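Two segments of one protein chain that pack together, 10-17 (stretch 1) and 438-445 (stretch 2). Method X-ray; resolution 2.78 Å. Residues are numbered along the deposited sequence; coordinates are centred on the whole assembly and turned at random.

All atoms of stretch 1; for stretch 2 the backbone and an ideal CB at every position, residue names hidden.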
# COMPACT_ATOMS: atom_id res chain seq x y z
N GLN A 10 -14.05 -22.41 -13.45
CA GLN A 10 -14.58 -22.56 -12.10
C GLN A 10 -15.00 -21.21 -11.53
O GLN A 10 -16.00 -21.12 -10.81
CB GLN A 10 -13.54 -23.23 -11.20
CG GLN A 10 -14.05 -23.59 -9.80
CD GLN A 10 -14.93 -24.83 -9.79
OE1 GLN A 10 -15.51 -25.21 -10.80
NE2 GLN A 10 -15.02 -25.47 -8.62
N THR A 11 -14.26 -20.15 -11.85
CA THR A 11 -14.63 -18.79 -11.52
C THR A 11 -14.95 -18.03 -12.80
O THR A 11 -14.27 -18.19 -13.81
CB THR A 11 -13.52 -18.07 -10.75
OG1 THR A 11 -12.31 -18.10 -11.53
CG2 THR A 11 -13.27 -18.75 -9.41
N LYS A 12 -16.00 -17.21 -12.75
CA LYS A 12 -16.42 -16.49 -13.94
C LYS A 12 -15.46 -15.35 -14.26
O LYS A 12 -14.91 -14.71 -13.36
CB LYS A 12 -17.84 -15.95 -13.75
CG LYS A 12 -18.09 -15.33 -12.38
CD LYS A 12 -19.48 -14.71 -12.31
CE LYS A 12 -19.86 -14.39 -10.87
NZ LYS A 12 -18.82 -13.57 -10.19
N GLN A 13 -15.27 -15.10 -15.55
CA GLN A 13 -14.39 -14.03 -16.02
C GLN A 13 -15.15 -12.71 -16.02
O GLN A 13 -16.30 -12.64 -16.48
CB GLN A 13 -13.86 -14.34 -17.42
CG GLN A 13 -13.01 -13.24 -18.03
CD GLN A 13 -11.55 -13.33 -17.62
OE1 GLN A 13 -11.01 -14.42 -17.43
NE2 GLN A 13 -10.89 -12.18 -17.50
N ASP A 14 -14.51 -11.66 -15.51
CA ASP A 14 -15.15 -10.36 -15.41
C ASP A 14 -15.21 -9.68 -16.78
O ASP A 14 -14.38 -9.92 -17.65
CB ASP A 14 -14.41 -9.47 -14.40
CG ASP A 14 -15.26 -8.32 -13.90
OD1 ASP A 14 -16.38 -8.13 -14.42
OD2 ASP A 14 -14.82 -7.62 -12.96
N LYS A 15 -16.21 -8.82 -16.95
CA LYS A 15 -16.43 -8.11 -18.21
C LYS A 15 -15.37 -7.03 -18.36
O LYS A 15 -15.46 -5.95 -17.77
CB LYS A 15 -17.84 -7.51 -18.24
CG LYS A 15 -18.18 -6.78 -19.53
CD LYS A 15 -18.25 -7.74 -20.70
CE LYS A 15 -18.63 -7.02 -21.98
NZ LYS A 15 -18.70 -7.94 -23.15
N VAL A 16 -14.35 -7.31 -19.18
CA VAL A 16 -13.27 -6.35 -19.40
C VAL A 16 -13.79 -5.20 -20.25
O VAL A 16 -14.30 -5.40 -21.35
CB VAL A 16 -12.07 -7.03 -20.06
CG1 VAL A 16 -11.05 -5.99 -20.51
CG2 VAL A 16 -11.43 -8.02 -19.10
N LEU A 17 -13.65 -3.98 -19.73
CA LEU A 17 -14.10 -2.78 -20.44
C LEU A 17 -13.03 -2.26 -21.40
O LEU A 17 -13.31 -2.03 -22.58
CB LEU A 17 -14.50 -1.69 -19.44
CG LEU A 17 -15.63 -2.04 -18.47
CD1 LEU A 17 -15.99 -0.83 -17.61
CD2 LEU A 17 -16.85 -2.55 -19.22
N UNK A 438 -18.64 -9.88 -1.83
CA UNK A 438 -19.52 -9.44 -2.91
C UNK A 438 -19.29 -10.28 -4.16
O UNK A 438 -20.24 -10.83 -4.73
CB UNK A 438 -19.30 -7.96 -3.22
N UNK A 439 -18.05 -10.39 -4.61
CA UNK A 439 -17.74 -11.17 -5.80
C UNK A 439 -16.26 -11.53 -5.82
O UNK A 439 -15.44 -10.83 -5.24
CB UNK A 439 -18.12 -10.40 -7.07
N UNK A 440 -15.95 -12.64 -6.49
CA UNK A 440 -14.57 -13.02 -6.78
C UNK A 440 -14.52 -13.48 -8.23
O UNK A 440 -14.99 -14.58 -8.54
CB UNK A 440 -14.07 -14.11 -5.83
N UNK A 441 -13.97 -12.65 -9.10
CA UNK A 441 -13.97 -12.92 -10.53
C UNK A 441 -12.55 -12.91 -11.08
O UNK A 441 -11.67 -12.23 -10.56
CB UNK A 441 -14.83 -11.90 -11.27
N UNK A 442 -12.34 -13.69 -12.14
CA UNK A 442 -11.08 -13.69 -12.85
C UNK A 442 -11.03 -12.47 -13.77
O UNK A 442 -11.92 -12.29 -14.61
CB UNK A 442 -10.90 -14.99 -13.64
N UNK A 443 -10.01 -11.64 -13.61
CA UNK A 443 -9.84 -10.43 -14.40
C UNK A 443 -8.71 -10.58 -15.41
O UNK A 443 -8.90 -10.36 -16.61
CB UNK A 443 -9.57 -9.23 -13.48
N UNK A 444 -7.53 -10.94 -14.95
CA UNK A 444 -6.37 -11.13 -15.81
C UNK A 444 -6.31 -12.58 -16.28
O UNK A 444 -7.02 -13.44 -15.77
CB UNK A 444 -5.08 -10.75 -15.08
N UNK A 445 -5.47 -12.87 -17.28
CA UNK A 445 -5.21 -14.28 -17.62
C UNK A 445 -4.77 -15.06 -16.39
O UNK A 445 -4.08 -14.54 -15.50
CB UNK A 445 -4.14 -14.38 -18.71

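Stretch 1 fastens itself to the end of a strand through a single bridge, with Gln 13 opposite position 442 and their CA atoms 4.6 Å apart. Two backbone bonds set this register whatever the side chains are: N of position 442 donates to O of Lys 12 at 3.0 Å, and N of Asp 14 donates to O of position 442 at 2.8 Å. The side chains are arranged around that frame.

Position 438 has nothing of stretch 1 within 5.5 Å of its ideal CB, so the contact sets no rule there. It is Ile 438, out of reach.

At position 439 CA-to-CB points toward stretch 1, but the ideal CB meets only the tip of Lys 12, with NZ 4.5 Å away. The extended backbone (-161/154) would accept many residues, small, polar or acidic. Ser 439 is deposited, a marginal contact with its CB 4.5 Å from Lys 12 NZ.

Position 440 points sideways, and its ideal CB has no neighbour from stretch 1 within 5.5 Å, so a strand-compatible residue of almost any character would serve. Its backbone O lies 4.3 Å from Lys 12 NZ and 4.4 Å from Thr 11 CB. Glu 440 extends (chi1 and chi2 both t), its OE1 4.5 Å from Thr 11 CG2; OE2 is bonded elsewhere in the structure.

Position 441 is more demanding. Its CB also points sideways, yet it sits 3.5 Å from Lys 12 O and 4.0 Å from Asp 14 CB, with the Lys 12 amine and the Asp 14 carboxylate both in reach. A long, flexible chain suits such a place, whether apolar and able to lie along the aliphatic parts or polar enough to answer a charge. Met 441 takes the apolar course: chi1 (m) puts CG 3.3 Å from Lys 12 NZ, and chi2 (t) puts SD 3.7 Å from Asp 14 CG.

Position 442, the bridge residue, points sideways, its ideal CB 3.8 Å from Gln 13 OE1, 4.0 Å from Thr 11 OG1 and 4.0 Å from Lys 12 O. Polar surroundings admit a polar chain, though an aliphatic one could also pack here. In Gln 442, CG approaches Gln 13 OE1 at 3.6 Å; NE2 donates to O of position 444 at 2.9 Å, and both ends of the amide also bond elsewhere in the structure.

Position 443 directs CB away, leaving its carbonyl to stretch 1: Gln 13 NE2 gives O of position 443 a weak hydrogen bond of 2.8 Å. With the ideal CB 4.9 Å from Asp 14 CB, a modest aliphatic chain could still graze that methylene. Val 443 does so, its CG2 4.0 Å from Asp 14 CB.

Positions 444 and 445 point away with no stretch 1 atom within 5.5 Å of either ideal CB, so their choice is free here: they are Leu 444 and Pro 445.

Stretch 2, residues 438-445: ISEMQVLP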
# COMPACT_ATOMS: atom_id res chain seq x y z
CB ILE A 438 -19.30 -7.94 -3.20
CG1 ILE A 438 -19.66 -7.11 -1.96
CG2 ILE A 438 -20.12 -7.50 -4.40
CD1 ILE A 438 -19.35 -5.64 -2.11
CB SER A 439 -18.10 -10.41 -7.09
OG SER A 439 -17.23 -9.31 -7.28
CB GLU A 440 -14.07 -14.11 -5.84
CG GLU A 440 -12.60 -14.47 -6.04
CD GLU A 440 -12.11 -15.56 -5.10
OE1 GLU A 440 -12.26 -16.75 -5.45
OE2 GLU A 440 -11.59 -15.22 -4.02
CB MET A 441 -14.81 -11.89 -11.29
CG MET A 441 -16.18 -11.64 -10.70
SD MET A 441 -17.24 -10.72 -11.83
CE MET A 441 -18.61 -10.30 -10.76
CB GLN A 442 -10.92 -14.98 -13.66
CG GLN A 442 -9.55 -15.16 -14.27
CD GLN A 442 -8.50 -15.53 -13.24
OE1 GLN A 442 -8.75 -16.33 -12.34
NE2 GLN A 442 -7.32 -14.94 -13.36
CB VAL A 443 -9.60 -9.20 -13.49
CG1 VAL A 443 -9.20 -8.00 -14.32
CG2 VAL A 443 -10.85 -8.90 -12.68
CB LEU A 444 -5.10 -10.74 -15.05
CG LEU A 444 -4.98 -9.29 -14.59
CD1 LEU A 444 -3.60 -9.04 -14.00
CD2 LEU A 444 -5.26 -8.34 -15.73
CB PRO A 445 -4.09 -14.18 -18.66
CG PRO A 445 -4.34 -12.88 -19.33
CD PRO A 445 -4.86 -11.95 -18.26
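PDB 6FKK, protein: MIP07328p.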